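Local atomic coordinates of histidinol dehydrogenase (Elizabethkingia anophelis NUHP1, PDB entry 6AN0), a protein that probably catalyses the last step of L-histidine biosynthesis, the zinc-dependent oxidation of L-histidinol to L-histidine by way of L-histidinaldehyde, with two NAD(+) as oxidants. Residues A[90-102]-A[362-374]. Sequence-based numbering, arbitrary orientation.
Sequences IQMAASNIEKFHA and AGDYASGTNHTLP. With ZN (zinc ion), chain B; EDO (1,2-ethanediol), chain C.
Ile97 O accepts from His101 ND1 and His101 N, which arrive from opposite faces of the carbonyl plane. The imidazole is held through ND1, which donates to Ile97 O at 2.9 Å, nearly in the ring plane, and in this setting the ring meets Gly368 across the contact. Gly368 O points in among Ile97, Phe100 and His101, 3.3 Å from both Phe100 CD2 and His101 CE1. Asn370 crosses the imidazole at about a right angle, its amide turned 79° from it; Asn370 ND2 bonds to Met146 O, and OD1 accepts from Thr372 N in an Asx turn.

Close approach continues along the helix, backbone against backbone: Gly368 CA lies 3.8 Å from Ile97 CA and 3.5 Å from Asn96 O. Asn96 ND2 donates to Ala366 O at 2.9 Å, a hydrogen bond that joins segment 90-102, on helix 84-102, to the chain that leaves helix 360-365. Its N-H...O angle of 152° and an acceptor in the amide plane of Asn96 mark a well-aligned bond, met by the carbonyl almost head-on. CG of Asn96 sits anti to its own carbonyl carbon (chi1 -72°), which directs the amide across to Ala366, where the backbone has just lost helical angles. On one flank of this bond the bent Met92 side chain brings SD and CE alongside Ala366 CB, SD at 3.9 Å, while Ala93 CB abuts Tyr365 O.

Asp364 OD2 binds the zinc ion at 2.2 Å, joined by two waters, His266 and His423 of the second subunit. Residues 366-369, packed on helix 84-102, thus begin two positions after Asp364, a ligand of the intersubunit zinc site of the histidinol dehydrogenase dimer.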
ATOM      1  N   ILE A  90     -27.192  -4.920  12.584  1.00 24.10           N
ATOM      2  CA  ILE A  90     -26.001  -5.376  11.877  1.00 23.26           C
ATOM      3  C   ILE A  90     -26.280  -5.497  10.385  1.00 34.41           C
ATOM      4  O   ILE A  90     -25.432  -5.155   9.550  1.00 31.25           O
ATOM      5  CB  ILE A  90     -25.497  -6.702  12.482  1.00 23.65           C
ATOM      6  CG1 ILE A  90     -24.988  -6.453  13.906  1.00 26.11           C
ATOM      7  CG2 ILE A  90     -24.392  -7.304  11.615  1.00 26.93           C
ATOM      8  CD1 ILE A  90     -24.515  -7.702  14.636  1.00 26.37           C
ATOM      9  N   GLN A  91     -27.474  -5.977  10.022  1.00 26.67           N
ATOM     10  CA  GLN A  91     -27.814  -6.079   8.606  1.00 24.99           C
ATOM     11  C   GLN A  91     -27.928  -4.702   7.959  1.00 24.58           C
ATOM     12  O   GLN A  91     -27.531  -4.518   6.803  1.00 26.20           O
ATOM     13  CB  GLN A  91     -29.108  -6.881   8.446  1.00 33.64           C
ATOM     14  CG  GLN A  91     -28.935  -8.309   8.940  1.00 51.37           C
ATOM     15  CD  GLN A  91     -30.065  -9.230   8.549  1.00 61.23           C
ATOM     16  OE1 GLN A  91     -29.846 -10.414   8.288  1.00 58.49           O
ATOM     17  NE2 GLN A  91     -31.283  -8.700   8.517  1.00 67.17           N
ATOM     18  N   MET A  92     -28.477  -3.728   8.686  1.00 24.81           N
ATOM     19  CA  MET A  92     -28.531  -2.354   8.195  1.00 28.10           C
ATOM     20  C   MET A  92     -27.130  -1.817   7.931  1.00 33.06           C
ATOM     21  O   MET A  92     -26.866  -1.211   6.885  1.00 23.04           O
ATOM     22  CB  MET A  92     -29.264  -1.476   9.212  1.00 28.81           C
ATOM     23  CG  MET A  92     -29.394  -0.012   8.836  1.00 41.57           C
ATOM     24  SD  MET A  92     -27.995   0.991   9.386  1.00 45.85           S
ATOM     25  CE  MET A  92     -28.215   0.952  11.171  1.00 41.85           C
ATOM     26  N   ALA A  93     -26.219  -2.019   8.884  1.00 25.91           N
ATOM     27  CA  ALA A  93     -24.838  -1.582   8.695  1.00 26.27           C
ATOM     28  C   ALA A  93     -24.185  -2.299   7.515  1.00 24.25           C
ATOM     29  O   ALA A  93     -23.526  -1.670   6.680  1.00 25.78           O
ATOM     30  CB  ALA A  93     -24.043  -1.814   9.979  1.00 21.62           C
ATOM     31  N   ALA A  94     -24.351  -3.624   7.433  1.00 21.07           N
ATOM     32  CA  ALA A  94     -23.712  -4.384   6.360  1.00 21.82           C
ATOM     33  C   ALA A  94     -24.179  -3.906   4.989  1.00 25.08           C
ATOM     34  O   ALA A  94     -23.383  -3.820   4.043  1.00 22.00           O
ATOM     35  CB  ALA A  94     -24.005  -5.877   6.527  1.00 22.43           C
ATOM     36  N   SER A  95     -25.466  -3.594   4.863  1.00 24.49           N
ATOM     37  CA  SER A  95     -25.980  -3.135   3.579  0.52 24.65           C
ATOM     38  C   SER A  95     -25.327  -1.823   3.160  1.00 24.55           C
ATOM     39  O   SER A  95     -24.956  -1.655   1.991  1.00 26.09           O
ATOM     40  CB  SER A  95     -27.499  -2.996   3.643  0.52 27.25           C
ATOM     41  OG  SER A  95     -28.124  -4.265   3.556  0.52 30.34           O
ATOM     42  N   ASN A  96     -25.168  -0.887   4.098  1.00 23.41           N
ATOM     43  CA  ASN A  96     -24.574   0.405   3.772  1.00 24.41           C
ATOM     44  C   ASN A  96     -23.098   0.275   3.442  1.00 23.92           C
ATOM     45  O   ASN A  96     -22.611   0.902   2.494  1.00 21.86           O
ATOM     46  CB  ASN A  96     -24.768   1.377   4.933  1.00 23.14           C
ATOM     47  CG  ASN A  96     -26.197   1.835   5.064  1.00 30.42           C
ATOM     48  OD1 ASN A  96     -26.962   1.738   4.115  1.00 27.38           O
ATOM     49  ND2 ASN A  96     -26.568   2.331   6.243  1.00 27.35           N
ATOM     50  N   ILE A  97     -22.366  -0.516   4.234  1.00 21.57           N
ATOM     51  CA  ILE A  97     -20.961  -0.780   3.947  1.00 19.36           C
ATOM     52  C   ILE A  97     -20.809  -1.452   2.583  1.00 20.19           C
ATOM     53  O   ILE A  97     -19.932  -1.087   1.783  1.00 20.67           O
ATOM     54  CB  ILE A  97     -20.352  -1.637   5.080  1.00 21.57           C
ATOM     55  CG1 ILE A  97     -20.298  -0.829   6.383  1.00 24.05           C
ATOM     56  CG2 ILE A  97     -18.959  -2.151   4.685  1.00 21.56           C
ATOM     57  CD1 ILE A  97     -20.167  -1.689   7.656  1.00 29.23           C
ATOM     58  N   GLU A  98     -21.658  -2.440   2.293  1.00 19.23           N
ATOM     59  CA  GLU A  98     -21.557  -3.125   1.006  1.00 21.08           C
ATOM     60  C   GLU A  98     -21.831  -2.162  -0.141  1.00 25.64           C
ATOM     61  O   GLU A  98     -21.121  -2.167  -1.153  1.00 23.07           O
ATOM     62  CB  GLU A  98     -22.534  -4.307   0.948  1.00 20.18           C
ATOM     63  CG  GLU A  98     -22.357  -5.159  -0.313  1.00 32.31           C
ATOM     64  CD  GLU A  98     -23.260  -6.387  -0.337  1.00 59.25           C
ATOM     65  OE1 GLU A  98     -24.195  -6.460   0.487  1.00 69.51           O
ATOM     66  OE2 GLU A  98     -23.029  -7.280  -1.181  1.00 67.18           O
ATOM     67  N   LYS A  99     -22.853  -1.319   0.008  1.00 21.35           N
ATOM     68  CA  LYS A  99     -23.207  -0.402  -1.070  1.00 24.04           C
ATOM     69  C   LYS A  99     -22.066   0.569  -1.367  1.00 24.99           C
ATOM     70  O   LYS A  99     -21.714   0.794  -2.535  1.00 22.40           O
ATOM     71  CB  LYS A  99     -24.491   0.339  -0.704  1.00 25.15           C
ATOM     72  CG  LYS A  99     -25.071   1.168  -1.823  1.00 38.05           C
ATOM     73  CD  LYS A  99     -26.485   1.646  -1.499  1.00 41.36           C
ATOM     74  CE  LYS A  99     -26.995   2.583  -2.586  1.00 48.59           C
ATOM     75  NZ  LYS A  99     -28.316   3.180  -2.228  1.00 57.44           N
ATOM     76  N   PHE A 100     -21.460   1.141  -0.325  1.00 20.29           N
ATOM     77  CA  PHE A 100     -20.406   2.126  -0.552  1.00 22.73           C
ATOM     78  C   PHE A 100     -19.142   1.487  -1.114  1.00 24.12           C
ATOM     79  O   PHE A 100     -18.496   2.060  -2.002  1.00 20.54           O
ATOM     80  CB  PHE A 100     -20.073   2.877   0.746  1.00 21.86           C
ATOM     81  CG  PHE A 100     -19.003   3.934   0.574  1.00 22.30           C
ATOM     82  CD1 PHE A 100     -19.227   5.031  -0.247  1.00 23.95           C
ATOM     83  CD2 PHE A 100     -17.783   3.835   1.236  1.00 21.32           C
ATOM     84  CE1 PHE A 100     -18.261   6.024  -0.420  1.00 24.32           C
ATOM     85  CE2 PHE A 100     -16.803   4.829   1.080  1.00 19.10           C
ATOM     86  CZ  PHE A 100     -17.043   5.927   0.253  1.00 24.04           C
ATOM     87  N   HIS A 101     -18.759   0.304  -0.618  1.00 19.88           N
ATOM     88  CA  HIS A 101     -17.534  -0.306  -1.139  1.00 22.54           C
ATOM     89  C   HIS A 101     -17.735  -0.884  -2.529  1.00 21.25           C
ATOM     90  O   HIS A 101     -16.785  -0.918  -3.324  1.00 22.28           O
ATOM     91  CB  HIS A 101     -17.013  -1.374  -0.179  1.00 20.94           C
ATOM     92  CG  HIS A 101     -16.416  -0.785   1.055  1.00 19.85           C
ATOM     93  ND1 HIS A 101     -17.185  -0.335   2.106  1.00 22.90           N
ATOM     94  CD2 HIS A 101     -15.132  -0.486   1.365  1.00 21.80           C
ATOM     95  CE1 HIS A 101     -16.394   0.185   3.033  1.00 22.70           C
ATOM     96  NE2 HIS A 101     -15.145   0.110   2.604  1.00 20.85           N
ATOM     97  N   ALA A 102     -18.951  -1.328  -2.853  1.00 19.79           N
ATOM     98  CA  ALA A 102     -19.190  -1.802  -4.209  1.00 21.32           C
ATOM     99  C   ALA A 102     -19.025  -0.680  -5.223  1.00 24.56           C
ATOM    100  O   ALA A 102     -18.631  -0.939  -6.366  1.00 23.18           O
ATOM    101  CB  ALA A 102     -20.587  -2.420  -4.319  1.00 27.17           C
ATOM    102  N   ALA A 362     -21.467   7.267  13.628  1.00 28.98           N
ATOM    103  CA  ALA A 362     -22.120   6.795  12.405  1.00 32.66           C
ATOM    104  C   ALA A 362     -21.113   6.178  11.440  1.00 30.70           C
ATOM    105  O   ALA A 362     -21.384   5.136  10.829  1.00 31.52           O
ATOM    106  CB  ALA A 362     -22.883   7.939  11.729  1.00 33.16           C
ATOM    107  N   GLY A 363     -19.947   6.804  11.282  1.00 25.16           N
ATOM    108  CA  GLY A 363     -18.921   6.210  10.440  1.00 23.37           C
ATOM    109  C   GLY A 363     -18.332   4.956  11.059  1.00 26.73           C
ATOM    110  O   GLY A 363     -17.985   4.007  10.350  1.00 29.38           O
ATOM    111  N   ASP A 364     -18.208   4.939  12.390  1.00 30.61           N
ATOM    112  CA  ASP A 364     -17.722   3.749  13.083  1.00 38.10           C
ATOM    113  C   ASP A 364     -18.583   2.532  12.778  1.00 35.74           C
ATOM    114  O   ASP A 364     -18.071   1.410  12.698  1.00 34.31           O
ATOM    115  CB  ASP A 364     -17.699   3.977  14.598  1.00 30.98           C
ATOM    116  CG  ASP A 364     -16.567   4.876  15.042  1.00 41.03           C
ATOM    117  OD1 ASP A 364     -15.645   5.143  14.233  1.00 36.11           O
ATOM    118  OD2 ASP A 364     -16.623   5.328  16.207  1.00 27.67           O
ATOM    119  N   TYR A 365     -19.896   2.727  12.629  1.00 27.60           N
ATOM    120  CA  TYR A 365     -20.825   1.605  12.610  1.00 21.39           C
ATOM    121  C   TYR A 365     -21.564   1.427  11.294  1.00 27.65           C
ATOM    122  O   TYR A 365     -21.629   0.300  10.786  1.00 33.67           O
ATOM    123  CB  TYR A 365     -21.855   1.743  13.740  1.00 29.59           C
ATOM    124  CG  TYR A 365     -21.289   1.458  15.106  1.00 30.84           C
ATOM    125  CD1 TYR A 365     -20.968   0.159  15.485  1.00 28.07           C
ATOM    126  CD2 TYR A 365     -21.078   2.484  16.017  1.00 30.14           C
ATOM    127  CE1 TYR A 365     -20.452  -0.108  16.739  1.00 37.55           C
ATOM    128  CE2 TYR A 365     -20.565   2.229  17.269  1.00 32.14           C
ATOM    129  CZ  TYR A 365     -20.244   0.935  17.623  1.00 32.42           C
ATOM    130  OH  TYR A 365     -19.727   0.687  18.873  1.00 30.19           O
ATOM    131  N   ALA A 366     -22.150   2.486  10.729  1.00 28.82           N
ATOM    132  CA  ALA A 366     -23.261   2.244   9.807  1.00 31.04           C
ATOM    133  C   ALA A 366     -23.349   3.115   8.559  1.00 28.53           C
ATOM    134  O   ALA A 366     -24.137   2.765   7.675  1.00 34.05           O
ATOM    135  CB  ALA A 366     -24.591   2.372  10.564  1.00 30.17           C
ATOM    136  N   SER A 367     -22.618   4.232   8.448  1.00 29.43           N
ATOM    137  CA  SER A 367     -22.813   5.110   7.289  1.00 25.46           C
ATOM    138  C   SER A 367     -22.395   4.436   5.989  1.00 28.16           C
ATOM    139  O   SER A 367     -22.993   4.689   4.932  1.00 27.89           O
ATOM    140  CB  SER A 367     -22.046   6.419   7.476  1.00 32.25           C
ATOM    141  OG  SER A 367     -20.648   6.221   7.325  1.00 35.62           O
ATOM    142  N   GLY A 368     -21.395   3.560   6.047  1.00 25.49           N
ATOM    143  CA  GLY A 368     -20.896   2.854   4.889  1.00 25.43           C
ATOM    144  C   GLY A 368     -19.416   3.042   4.639  1.00 22.77           C
ATOM    145  O   GLY A 368     -18.808   2.221   3.935  1.00 25.36           O
ATOM    146  N   THR A 369     -18.814   4.103   5.181  1.00 19.87           N
ATOM    147  CA  THR A 369     -17.379   4.294   5.060  1.00 20.87           C
ATOM    148  C   THR A 369     -16.659   3.272   5.934  1.00 21.05           C
ATOM    149  O   THR A 369     -17.265   2.607   6.779  1.00 23.64           O
ATOM    150  CB  THR A 369     -16.984   5.709   5.483  1.00 23.62           C
ATOM    151  OG1 THR A 369     -17.394   5.929   6.844  1.00 27.81           O
ATOM    152  CG2 THR A 369     -17.669   6.744   4.590  1.00 25.97           C
ATOM    153  N   ASN A 370     -15.350   3.151   5.733  1.00 18.77           N
ATOM    154  CA  ASN A 370     -14.566   2.170   6.478  1.00 23.06           C
ATOM    155  C   ASN A 370     -13.948   2.801   7.723  1.00 21.63           C
ATOM    156  O   ASN A 370     -13.334   3.865   7.637  1.00 24.08           O
ATOM    157  CB  ASN A 370     -13.458   1.590   5.605  1.00 22.28           C
ATOM    158  CG  ASN A 370     -13.080   0.205   6.033  1.00 23.11           C
ATOM    159  OD1 ASN A 370     -12.489   0.016   7.098  1.00 22.71           O
ATOM    160  ND2 ASN A 370     -13.467  -0.786   5.233  1.00 21.51           N
ATOM    161  N   HIS A 371     -14.085   2.136   8.872  1.00 22.42           N
ATOM    162  CA  HIS A 371     -13.528   2.699  10.098  1.00 20.52           C
ATOM    163  C   HIS A 371     -12.100   2.245  10.374  1.00 18.12           C
ATOM    164  O   HIS A 371     -11.520   2.647  11.398  1.00 22.38           O
ATOM    165  CB  HIS A 371     -14.460   2.422  11.305  1.00 21.15           C
ATOM    166  CG  HIS A 371     -14.398   1.035  11.887  1.00 24.46           C
ATOM    167  ND1 HIS A 371     -15.451   0.503  12.605  1.00 27.01           N
ATOM    168  CD2 HIS A 371     -13.414   0.101  11.926  1.00 29.39           C
ATOM    169  CE1 HIS A 371     -15.126  -0.702  13.042  1.00 28.81           C
ATOM    170  NE2 HIS A 371     -13.895  -0.969  12.643  1.00 30.34           N
ATOM    171  N   THR A 372     -11.519   1.410   9.504  1.00 21.82           N
ATOM    172  CA  THR A 372     -10.133   0.945   9.673  1.00 19.36           C
ATOM    173  C   THR A 372      -9.231   1.967   8.983  1.00 21.50           C
ATOM    174  O   THR A 372      -9.038   1.929   7.762  1.00 23.98           O
ATOM    175  CB  THR A 372      -9.955  -0.462   9.114  1.00 20.84           C
ATOM    176  OG1 THR A 372     -10.933  -1.322   9.708  1.00 24.44           O
ATOM    177  CG2 THR A 372      -8.585  -1.017   9.499  1.00 23.33           C
ATOM    178  N   LEU A 373      -8.681   2.885   9.775  1.00 20.24           N
ATOM    179  CA  LEU A 373      -8.142   4.152   9.299  1.00 20.12           C
ATOM    180  C   LEU A 373      -6.753   4.424   9.858  1.00 20.23           C
ATOM    181  O   LEU A 373      -6.421   3.978  10.958  1.00 20.94           O
ATOM    182  CB  LEU A 373      -9.066   5.303   9.703  1.00 18.05           C
ATOM    183  CG  LEU A 373     -10.455   5.304   9.078  1.00 20.10           C
ATOM    184  CD1 LEU A 373     -11.384   6.206   9.891  1.00 21.98           C
ATOM    185  CD2 LEU A 373     -10.345   5.814   7.650  1.00 20.74           C
ATOM    186  N   PRO A 374      -5.936   5.190   9.129  1.00 18.44           N
ATOM    187  CA  PRO A 374      -4.560   5.476   9.574  1.00 19.98           C
ATOM    188  C   PRO A 374      -4.538   6.505  10.696  1.00 19.00           C
ATOM    189  O   PRO A 374      -5.146   7.578  10.598  1.00 26.08           O
ATOM    190  CB  PRO A 374      -3.886   6.030   8.313  1.00 20.39           C
ATOM    191  CG  PRO A 374      -5.015   6.657   7.558  1.00 20.02           C
ATOM    192  CD  PRO A 374      -6.208   5.741   7.785  1.00 18.39           C
TER
HETATM  193 ZN    ZN B 501     -15.187   4.559  17.652  0.53 26.74          ZN
HETATM  194  C1  EDO C 502     -21.124  -9.225   1.389  1.00 48.76           C
HETATM  195  O1  EDO C 502     -20.573  -9.223   0.066  1.00 60.75           O
HETATM  196  C2  EDO C 502     -20.657 -10.452   2.158  1.00 40.75           C
HETATM  197  O2  EDO C 502     -21.318 -11.635   1.689  1.00 57.49           O
HETATM  198  O   HOH W   1     -13.644   4.698  16.051  1.00 39.40           O
HETATM  199  O   HOH W   2     -14.558   6.474  17.960  1.00 40.52           O